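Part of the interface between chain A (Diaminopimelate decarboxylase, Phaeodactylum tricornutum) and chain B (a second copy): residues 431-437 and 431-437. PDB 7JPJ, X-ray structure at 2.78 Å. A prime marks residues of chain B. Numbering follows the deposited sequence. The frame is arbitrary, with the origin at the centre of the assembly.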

# COMPACT_ATOMS: atom_id res chain seq x y z
N SER A 431 -17.72 9.58 5.35
CA SER A 431 -17.33 10.73 6.16
C SER A 431 -16.20 10.38 7.13
O SER A 431 -15.43 11.26 7.52
CB SER A 431 -18.54 11.28 6.91
OG SER A 431 -18.60 10.78 8.24
N GLN A 432 -16.08 9.10 7.52
CA GLN A 432 -14.98 8.69 8.39
C GLN A 432 -13.62 8.78 7.70
O GLN A 432 -12.60 8.86 8.38
CB GLN A 432 -15.19 7.27 8.88
CG GLN A 432 -16.16 7.13 10.03
CD GLN A 432 -16.50 5.69 10.33
OE1 GLN A 432 -16.85 4.93 9.42
NE2 GLN A 432 -16.38 5.29 11.59
N ILE A 433 -13.59 8.76 6.36
CA ILE A 433 -12.32 8.79 5.64
C ILE A 433 -11.63 10.13 5.81
O ILE A 433 -10.40 10.20 5.94
CB ILE A 433 -12.55 8.45 4.16
CG1 ILE A 433 -13.26 7.10 4.02
CG2 ILE A 433 -11.24 8.44 3.40
CD1 ILE A 433 -13.52 6.68 2.59
N TYR A 434 -12.39 11.23 5.83
CA TYR A 434 -11.82 12.56 6.00
C TYR A 434 -12.36 13.23 7.26
O TYR A 434 -12.57 14.45 7.30
CB TYR A 434 -12.08 13.44 4.77
CG TYR A 434 -13.49 13.42 4.23
CD1 TYR A 434 -14.45 14.30 4.70
CD2 TYR A 434 -13.85 12.55 3.21
CE1 TYR A 434 -15.74 14.30 4.20
CE2 TYR A 434 -15.14 12.54 2.70
CZ TYR A 434 -16.08 13.41 3.19
OH TYR A 434 -17.36 13.40 2.69
N GLU A 435 -12.56 12.45 8.32
CA GLU A 435 -13.09 12.97 9.57
C GLU A 435 -12.05 13.75 10.38
O GLU A 435 -12.42 14.42 11.35
CB GLU A 435 -13.64 11.83 10.42
CG GLU A 435 -12.57 10.95 11.06
CD GLU A 435 -13.15 9.76 11.80
OE1 GLU A 435 -14.36 9.78 12.12
OE2 GLU A 435 -12.38 8.81 12.06
N ASN A 436 -10.77 13.68 10.01
CA ASN A 436 -9.73 14.43 10.70
C ASN A 436 -9.25 15.64 9.91
O ASN A 436 -8.29 16.30 10.32
CB ASN A 436 -8.54 13.52 11.02
CG ASN A 436 -8.84 12.56 12.16
OD1 ASN A 436 -9.78 12.78 12.93
ND2 ASN A 436 -8.05 11.50 12.27
N GLU A 437 -9.90 15.95 8.79
CA GLU A 437 -9.54 17.12 8.01
C GLU A 437 -10.09 18.39 8.66
O GLU A 437 -11.16 18.39 9.27
CB GLU A 437 -10.06 17.00 6.58
CG GLU A 437 -9.17 16.15 5.68
CD GLU A 437 -9.75 15.96 4.29
OE1 GLU A 437 -10.73 16.64 3.95
OE2 GLU A 437 -9.21 15.11 3.54
N SER B 431 -6.97 5.11 18.79
CA SER B 431 -8.33 4.61 18.97
C SER B 431 -9.10 4.59 17.65
O SER B 431 -9.89 3.68 17.40
CB SER B 431 -9.07 5.46 19.99
OG SER B 431 -8.69 5.11 21.31
N GLN B 432 -8.87 5.59 16.80
CA GLN B 432 -9.61 5.70 15.55
C GLN B 432 -9.23 4.61 14.55
O GLN B 432 -10.02 4.32 13.65
CB GLN B 432 -9.39 7.07 14.92
CG GLN B 432 -10.11 8.20 15.60
CD GLN B 432 -9.65 9.55 15.08
OE1 GLN B 432 -8.46 9.86 15.12
NE2 GLN B 432 -10.59 10.34 14.58
N ILE B 433 -8.05 4.01 14.70
CA ILE B 433 -7.62 2.98 13.75
C ILE B 433 -8.54 1.76 13.82
O ILE B 433 -8.71 1.05 12.82
CB ILE B 433 -6.15 2.60 14.02
CG1 ILE B 433 -5.29 3.87 14.09
CG2 ILE B 433 -5.63 1.68 12.93
CD1 ILE B 433 -3.84 3.60 14.41
N TYR B 434 -9.15 1.50 14.98
CA TYR B 434 -10.06 0.37 15.12
C TYR B 434 -11.37 0.78 15.78
O TYR B 434 -11.98 -0.01 16.50
CB TYR B 434 -9.40 -0.78 15.88
CG TYR B 434 -8.71 -0.40 17.17
CD1 TYR B 434 -7.38 0.02 17.18
CD2 TYR B 434 -9.37 -0.49 18.39
CE1 TYR B 434 -6.74 0.35 18.35
CE2 TYR B 434 -8.74 -0.15 19.57
CZ TYR B 434 -7.42 0.27 19.55
OH TYR B 434 -6.79 0.60 20.72
N GLU B 435 -11.83 2.01 15.51
CA GLU B 435 -13.11 2.47 16.05
C GLU B 435 -14.30 1.74 15.45
O GLU B 435 -15.40 1.83 16.00
CB GLU B 435 -13.26 3.97 15.82
CG GLU B 435 -13.29 4.37 14.35
CD GLU B 435 -13.25 5.87 14.15
OE1 GLU B 435 -13.50 6.61 15.12
OE2 GLU B 435 -12.96 6.31 13.01
N ASN B 436 -14.12 1.01 14.34
CA ASN B 436 -15.21 0.32 13.67
C ASN B 436 -15.24 -1.17 13.96
O ASN B 436 -16.02 -1.90 13.34
CB ASN B 436 -15.13 0.55 12.16
CG ASN B 436 -15.63 1.92 11.76
OD1 ASN B 436 -16.44 2.53 12.46
ND2 ASN B 436 -15.14 2.41 10.62
N GLU B 437 -14.41 -1.63 14.90
CA GLU B 437 -14.35 -3.07 15.24
C GLU B 437 -15.47 -3.45 16.20
O GLU B 437 -15.76 -2.67 17.10
CB GLU B 437 -12.96 -3.50 15.69
CG GLU B 437 -11.88 -3.41 14.63
CD GLU B 437 -10.52 -3.94 15.06
OE1 GLU B 437 -10.34 -4.23 16.25
OE2 GLU B 437 -9.64 -4.05 14.19

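This is a small, polar, nearly symmetric contact in which two copies of the same loop are joined by paired side-chain amides, with two glutamates meeting between them. About 239 Å² of surface is buried, both sides summed.

The backbones stay well apart. The nearest CA atoms across the interface are those of Gln432 and Gln432′, 9.4 Å from each other. No backbone hydrogen bond crosses the gap, so side chains span it. Each stretch starts in a weakly bonded helix and continues into a type I beta turn, from Tyr434 to Glu437 in chain A and from Tyr434′ to Glu437′ in chain B. A weak backbone hydrogen bond closes each turn: Glu437 N lies 3.4 Å from Tyr434 O, and Glu437′ N lies 3.3 Å from Tyr434′ O.

Three residues of each copy make the contact: Gln432, Glu435 and Asn436, with their primed equivalents. In all six the CA-to-CB bond points toward the other stretch. The remaining side chains do not reach across.

The main bonds join glutamine to asparagine, once in each direction. Gln432 NE2 donates to Asn436′ OD1 at 2.9 Å, with an angle of 164° at the hydrogen. The reverse bond, from Asn436′ ND2 to Gln432 OE1, is weak at 3.3 Å. A primary amide carries both a donor and an acceptor, so two such groups can pair head to head, each giving one hydrogen and accepting one. The close approach of Gln432 NE2 to Asn436′ ND2, at 3.3 Å, is not a bond, because both atoms are donors. It follows from the two amides facing each other head to head.

The second pair repeats the pattern with the chains exchanged. Gln432′ NE2 donates to Asn436 OD1 at 3.1 Å, and Asn436 ND2 gives a weak bond to Gln432′ OE1 at 3.3 Å. The matching conformations reflect this symmetry. Both glutamines have chi1 in m and chi2 in t, and both asparagines have chi1 in m. The asparagines are buried, so these partners matter for polar groups with little access to solvent. Each glutamine OE1 also bonds to a residue just outside one of the stretches.

Between the amide pairs, the two glutamates come together. Glu435 and Glu435′ both have chi1 in p and chi2 in t, and their carboxylates meet across the gap. Glu435 OE2 and Glu435′ OE2 are only 2.7 Å apart. Two fully charged carboxylates would repel at this distance. An acid group here probably holds a proton and donates it, although the coordinates do not settle the matter. The glutamine amides lie close by: Glu435 OE2 is 3.4 Å from Gln432′ NE2, and Gln432 NE2 is 3.8 Å from Glu435′ OE2. Their NH2 groups put partial positive charge near the acids, which should ease some of the repulsion. The contact is therefore built from amide pairing, with the close glutamate pair set among the amides.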